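Local coordinates for DNA-binding protein Sso10a-2 (Sulfolobus solfataricus, PDB 4HW0) that binds DNA through a winged-helix domain carried on an antiparallel coiled coil, and probably helps to compact and organise the chromatin of this archaeon, at residues A[67-70]-A[71-75]; A[15-18]-A[19-23]; A[42-45]-A[46-49]. All coordinates share one frame; numbering follows the deposited sequence.

Contact 1: A[67-70]-A[71-75]; sequences ITEK and GKLLR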
# COMPACT_ATOMS: atom_id res chain seq x y z
N ILE A 67 14.80 24.36 3.32
CA ILE A 67 14.02 23.55 2.39
C ILE A 67 13.89 24.35 1.12
O ILE A 67 13.75 25.57 1.17
CB ILE A 67 12.65 23.16 2.94
CG1 ILE A 67 12.02 22.00 2.12
CG2 ILE A 67 11.72 24.36 3.10
CD1 ILE A 67 10.81 21.36 2.85
N THR A 68 13.94 23.64 0.01
CA THR A 68 13.79 24.24 -1.30
C THR A 68 12.38 24.00 -1.81
O THR A 68 11.59 23.25 -1.24
CB THR A 68 14.74 23.61 -2.29
OG1 THR A 68 14.38 22.25 -2.51
CG2 THR A 68 16.19 23.65 -1.76
N GLU A 69 12.06 24.65 -2.92
CA GLU A 69 10.78 24.41 -3.55
C GLU A 69 10.62 22.94 -3.88
O GLU A 69 9.57 22.33 -3.64
CB GLU A 69 10.69 25.32 -4.77
CG GLU A 69 9.63 24.97 -5.77
CD GLU A 69 8.30 25.61 -5.45
OE1 GLU A 69 7.99 25.78 -4.24
OE2 GLU A 69 7.58 25.95 -6.42
N LYS A 70 11.67 22.32 -4.40
CA LYS A 70 11.62 20.88 -4.71
C LYS A 70 11.38 20.03 -3.44
O LYS A 70 10.64 19.08 -3.42
CB LYS A 70 12.90 20.46 -5.41
CG LYS A 70 12.90 19.02 -5.85
CD LYS A 70 14.20 18.65 -6.62
CE LYS A 70 14.09 17.20 -6.97
NZ LYS A 70 15.41 16.66 -7.40
N GLY A 71 12.03 20.45 -2.38
CA GLY A 71 11.86 19.83 -1.02
C GLY A 71 10.47 19.94 -0.46
O GLY A 71 9.98 19.02 0.16
N LYS A 72 9.81 21.07 -0.69
CA LYS A 72 8.43 21.23 -0.26
C LYS A 72 7.53 20.24 -0.99
O LYS A 72 6.61 19.71 -0.42
CB LYS A 72 7.92 22.67 -0.52
CG LYS A 72 8.55 23.67 0.40
CD LYS A 72 8.26 25.09 -0.03
CE LYS A 72 9.05 26.05 0.80
NZ LYS A 72 8.78 27.42 0.30
N LEU A 73 7.78 20.06 -2.28
CA LEU A 73 7.04 19.11 -3.08
C LEU A 73 7.31 17.70 -2.67
O LEU A 73 6.40 16.90 -2.57
CB LEU A 73 7.41 19.22 -4.53
CG LEU A 73 6.76 20.46 -5.14
CD1 LEU A 73 7.50 21.15 -6.29
CD2 LEU A 73 5.35 20.13 -5.60
N LEU A 74 8.56 17.41 -2.33
CA LEU A 74 8.88 16.09 -1.81
C LEU A 74 8.14 15.81 -0.51
O LEU A 74 7.56 14.74 -0.33
CB LEU A 74 10.39 15.96 -1.64
CG LEU A 74 10.91 14.64 -1.09
CD1 LEU A 74 10.53 13.46 -1.96
CD2 LEU A 74 12.43 14.73 -0.86
N ARG A 75 8.15 16.77 0.40
CA ARG A 75 7.39 16.66 1.69
C ARG A 75 5.91 16.36 1.45
O ARG A 75 5.35 15.45 2.03
CB ARG A 75 7.56 17.96 2.53
CG ARG A 75 6.77 18.10 3.85
CD ARG A 75 6.41 19.54 4.24
NE ARG A 75 5.59 19.70 5.46
CZ ARG A 75 4.37 19.18 5.62
NH1 ARG A 75 3.76 18.48 4.64
NH2 ARG A 75 3.75 19.38 6.76
O HOH W 1 9.49 27.65 -2.39
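Thr68 caps the start of the long helix 69-98: its OG1 accepts from Gly71 N at 3.0 Å, with an N-H...O angle of 159°. A chi1 of 66° holds this hydroxyl between the backbone N and the carbonyl carbon, where it faces the first turn, and OG1 also bonds to Gly52 O. The tight part of the contact lies on the Ile67 side. Ile67 CD1 rests 3.6 Å from Gly71 C, against bare backbone, and a CB modelled on Gly71 would stand only 2.7 Å from Ile67 CG1, a clash. Beside it Lys72 N bonds to Thr68 O at 2.9 Å, a backbone bond of the first turn. The solvent side is looser. The extended Lys72 chain crosses Ile67 obliquely, CE 3.9 Å from CG2, and runs on to a water that takes a hydrogen bond from Lys72 NZ and gives one to Glu69 OE1. That water spans a charge pair whose own atoms, Glu69 OE1 and Lys72 NZ, stay 4.9 Å apart. Around this helix start, Ile67 and Leu74 pack on Leu18 of helix 10-18, Ile67 also meets Leu54 of strand 54-59, and Leu74 touches Val95 of the second subunit.

Contact 2: A[15-18]-A[19-23]; sequences FDIL and RNCEP
Arg19 folds back over the ring of Phe15 and along Asp16 where helix 10-18 of the winged-helix domain leads into a type I beta turn from Leu18 to Cys21. Its CD sits over one face of the Phe15 ring as a CH-pi contact, 3.9 Å from the centroid and 30° off the ring normal, and the guanidinium beyond is inclined 46° to the ring. With CG set between backbone N and carbonyl carbon (chi1 72°) and the chain extended from there to NE, the arginine keeps beside the Asp16 side chain and heads in the same direction. Arg19 NE then meets Asp16 OD1 at 2.9 Å in a nearly straight salt bridge that enters in the guanidinium plane and uses the anti lone pair of OD1, although the carboxylate itself stands almost perpendicular to the guanidinium. The other oxygen, OD2, is bridged to Arg8, so Asp16 joins two arginines. An alanine in place of Asp16 would remove this carboxylate and would probably leave Arg8 and Arg19 without their shared mate, with the guanidinium of Arg19 freer to turn. Asn20 ND2 lies over the centre of the guanidinium, and the same nitrogen gives a 2.7 Å hydrogen bond to Asp16 O, so that the amide side chain takes up a helix carbonyl at the point where the backbone turns away. Buried Cys21 is joined by a disulfide to Cys25, which ties the turn to strand 24-25, while Ile17 packs on helices 27-34 and 38-50. Cys21 SG lies 3.2 Å from Ile17 O and 4.0 Å from Ile17 CG2.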
# COMPACT_ATOMS: atom_id res chain seq x y z
N PHE A 15 10.37 12.61 5.37
CA PHE A 15 9.21 13.44 5.66
C PHE A 15 9.36 14.08 7.01
O PHE A 15 9.11 15.28 7.17
CB PHE A 15 7.90 12.65 5.57
CG PHE A 15 6.69 13.40 6.05
CD1 PHE A 15 6.16 14.41 5.31
CD2 PHE A 15 6.08 13.09 7.23
CE1 PHE A 15 5.04 15.15 5.75
CE2 PHE A 15 4.92 13.74 7.64
CZ PHE A 15 4.42 14.81 6.90
N ASP A 16 9.74 13.27 7.99
CA ASP A 16 9.91 13.79 9.36
C ASP A 16 11.02 14.83 9.49
O ASP A 16 10.90 15.78 10.20
CB ASP A 16 10.09 12.65 10.35
CG ASP A 16 8.77 11.89 10.61
OD1 ASP A 16 7.71 12.54 10.57
OD2 ASP A 16 8.81 10.66 10.83
N ILE A 17 12.07 14.69 8.70
CA ILE A 17 13.03 15.79 8.60
C ILE A 17 12.46 17.05 7.94
O ILE A 17 12.59 18.18 8.44
CB ILE A 17 14.28 15.33 7.84
CG1 ILE A 17 14.97 14.25 8.64
CG2 ILE A 17 15.24 16.48 7.60
CD1 ILE A 17 16.05 13.47 7.94
N LEU A 18 11.93 16.88 6.75
CA LEU A 18 11.48 17.99 5.97
C LEU A 18 10.42 18.84 6.64
O LEU A 18 10.39 20.07 6.46
CB LEU A 18 10.93 17.51 4.64
CG LEU A 18 12.04 17.00 3.70
CD1 LEU A 18 11.41 16.21 2.60
CD2 LEU A 18 12.94 18.10 3.17
N ARG A 19 9.53 18.19 7.36
CA ARG A 19 8.42 18.94 7.96
C ARG A 19 8.94 19.70 9.13
O ARG A 19 8.23 20.53 9.68
CB ARG A 19 7.27 18.00 8.29
CG ARG A 19 7.53 17.10 9.47
CD ARG A 19 6.40 16.08 9.73
NE ARG A 19 6.77 15.25 10.87
CZ ARG A 19 6.77 15.69 12.13
NH1 ARG A 19 6.40 16.95 12.42
NH2 ARG A 19 7.15 14.89 13.13
N ASN A 20 10.19 19.45 9.54
CA ASN A 20 10.82 20.26 10.61
C ASN A 20 11.84 21.29 10.12
O ASN A 20 12.50 21.95 10.93
CB ASN A 20 11.46 19.29 11.60
CG ASN A 20 10.41 18.64 12.49
OD1 ASN A 20 9.85 19.32 13.33
ND2 ASN A 20 10.16 17.33 12.31
N CYS A 21 11.93 21.45 8.78
CA CYS A 21 12.93 22.30 8.13
C CYS A 21 12.33 23.38 7.32
O CYS A 21 12.94 23.81 6.34
CB CYS A 21 13.87 21.56 7.16
SG CYS A 21 14.88 20.40 8.08
N GLU A 22 11.23 23.92 7.82
CA GLU A 22 10.54 24.96 7.12
C GLU A 22 10.43 26.23 7.93
O GLU A 22 9.70 26.25 8.91
CB GLU A 22 9.16 24.46 6.78
CG GLU A 22 8.23 25.60 6.39
CD GLU A 22 8.20 25.78 4.89
OE1 GLU A 22 7.62 24.88 4.25
OE2 GLU A 22 8.75 26.80 4.39
N PRO A 23 11.13 27.30 7.50
CA PRO A 23 11.99 27.42 6.30
C PRO A 23 13.37 26.80 6.48
O PRO A 23 13.98 26.38 5.49
CB PRO A 23 12.10 28.94 6.13
CG PRO A 23 12.00 29.48 7.52
CD PRO A 23 11.11 28.55 8.29

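Contact 3: A[42-45]-A[46-49]; sequences QKYL and DQLV
Asp46 opens the second half of this two-turn piece of helix 38-50, its N bonded to Gln42 O at 3.1 Å. Its CB stays near that carbonyl, but CG is anti to the backbone N (chi1 -173°), which carries the carboxylate away from the preceding turn to a salt bridge between OD1 and Lys50 NZ. Gln47 follows, with N on Lys43 O at 3.1 Å. Its extended side chain accompanies that of Lys43 outward, and NE2 comes 3.8 Å from Lys43 CE, a van der Waals contact with the methylene next to the ammonium. The amide oxygen OE1 approaches the Tyr44 ring obliquely, 4.5 Å from CD2; the tyrosine hydroxyl itself bonds to Thr10 OG1. Leu48 is buried. Its N donates to Tyr44 O at 2.9 Å, and CG leans on that same carbonyl oxygen at 3.3 Å, so the side chain starts close against the turn before it and packs on Leu54. Val49 completes the series, N to Leu45 O at 3.0 Å, with CG2 against the same oxygen, and with Leu45 it touches Tyr65 of strand 62-67. Polar residues thus line one side and leucines the other, the amphipathic pattern of a helix in the helix-turn-helix of a winged-helix domain; as in relatives, helix 38-50 probably serves as the recognition helix.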
# COMPACT_ATOMS: atom_id res chain seq x y z
N GLN A 42 22.76 12.66 9.91
CA GLN A 42 23.84 13.04 8.97
C GLN A 42 23.65 12.37 7.60
O GLN A 42 23.78 13.01 6.50
CB GLN A 42 25.18 12.60 9.59
CG GLN A 42 26.26 13.54 9.40
CD GLN A 42 25.82 14.89 9.89
OE1 GLN A 42 26.04 15.91 9.24
NE2 GLN A 42 25.12 14.89 11.03
N LYS A 43 23.34 11.07 7.64
CA LYS A 43 23.12 10.36 6.37
C LYS A 43 21.95 10.94 5.53
O LYS A 43 22.05 11.19 4.30
CB LYS A 43 22.84 8.91 6.69
CG LYS A 43 22.56 8.13 5.43
CD LYS A 43 21.96 6.77 5.67
CE LYS A 43 21.86 5.98 4.37
NZ LYS A 43 21.61 4.56 4.70
N TYR A 44 20.79 11.07 6.17
CA TYR A 44 19.62 11.60 5.47
C TYR A 44 19.72 13.03 5.05
O TYR A 44 19.27 13.38 3.96
CB TYR A 44 18.37 11.46 6.34
CG TYR A 44 17.88 10.05 6.32
CD1 TYR A 44 18.44 9.07 7.12
CD2 TYR A 44 16.84 9.72 5.50
CE1 TYR A 44 17.98 7.79 7.10
CE2 TYR A 44 16.35 8.45 5.48
CZ TYR A 44 16.92 7.48 6.28
OH TYR A 44 16.43 6.21 6.20
N LEU A 45 20.29 13.88 5.90
CA LEU A 45 20.49 15.26 5.50
C LEU A 45 21.32 15.31 4.23
O LEU A 45 21.04 16.12 3.37
CB LEU A 45 21.14 16.05 6.58
CG LEU A 45 20.21 16.33 7.77
CD1 LEU A 45 21.03 16.80 8.95
CD2 LEU A 45 19.16 17.35 7.41
N ASP A 46 22.38 14.52 4.19
CA ASP A 46 23.24 14.54 3.03
C ASP A 46 22.53 14.10 1.74
O ASP A 46 22.66 14.74 0.70
CB ASP A 46 24.48 13.71 3.22
CG ASP A 46 25.45 13.93 2.00
OD1 ASP A 46 25.87 15.10 1.73
OD2 ASP A 46 25.65 12.97 1.26
N GLN A 47 21.73 13.06 1.86
CA GLN A 47 20.85 12.63 0.80
C GLN A 47 19.87 13.70 0.32
O GLN A 47 19.73 13.93 -0.89
CB GLN A 47 20.13 11.37 1.16
CG GLN A 47 21.09 10.16 1.29
CD GLN A 47 20.31 8.89 1.35
OE1 GLN A 47 19.12 8.90 1.75
NE2 GLN A 47 20.98 7.76 1.11
N LEU A 48 19.26 14.40 1.25
CA LEU A 48 18.30 15.47 0.92
C LEU A 48 18.96 16.64 0.24
O LEU A 48 18.38 17.26 -0.66
CB LEU A 48 17.58 15.91 2.22
CG LEU A 48 16.58 14.89 2.70
CD1 LEU A 48 16.01 15.18 4.08
CD2 LEU A 48 15.41 14.71 1.72
N VAL A 49 20.18 16.98 0.66
CA VAL A 49 20.98 18.02 -0.08
C VAL A 49 21.30 17.52 -1.46
O VAL A 49 21.09 18.26 -2.48
CB VAL A 49 22.26 18.40 0.70
CG1 VAL A 49 23.13 19.32 -0.13
CG2 VAL A 49 21.93 19.04 2.08

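From the N terminus, contact 2 comes first, where helix 10-18 gives way to the turn toward strand 24-25. Contact 3 follows within helix 38-50, and contact 1 lies at the passage from strand 62-67 into helix 69-98. The three follow in series, none nested or crossed; contact 2 closes a turn, contact 3 stays within one helix, and contact 1 starts another. In space they meet in the domain core: Ile17 CD1 packs 3.5 Å from Tyr44 CB, and Leu74 CD2 lies 3.9 Å from Leu48 CD2. A probable hydrogen bond from Ile67 N to Pro23 O joins the end of strand 62-67 to the loop before strand 24-25, and Phe15 CD1 packs against Arg75 O of the long helix.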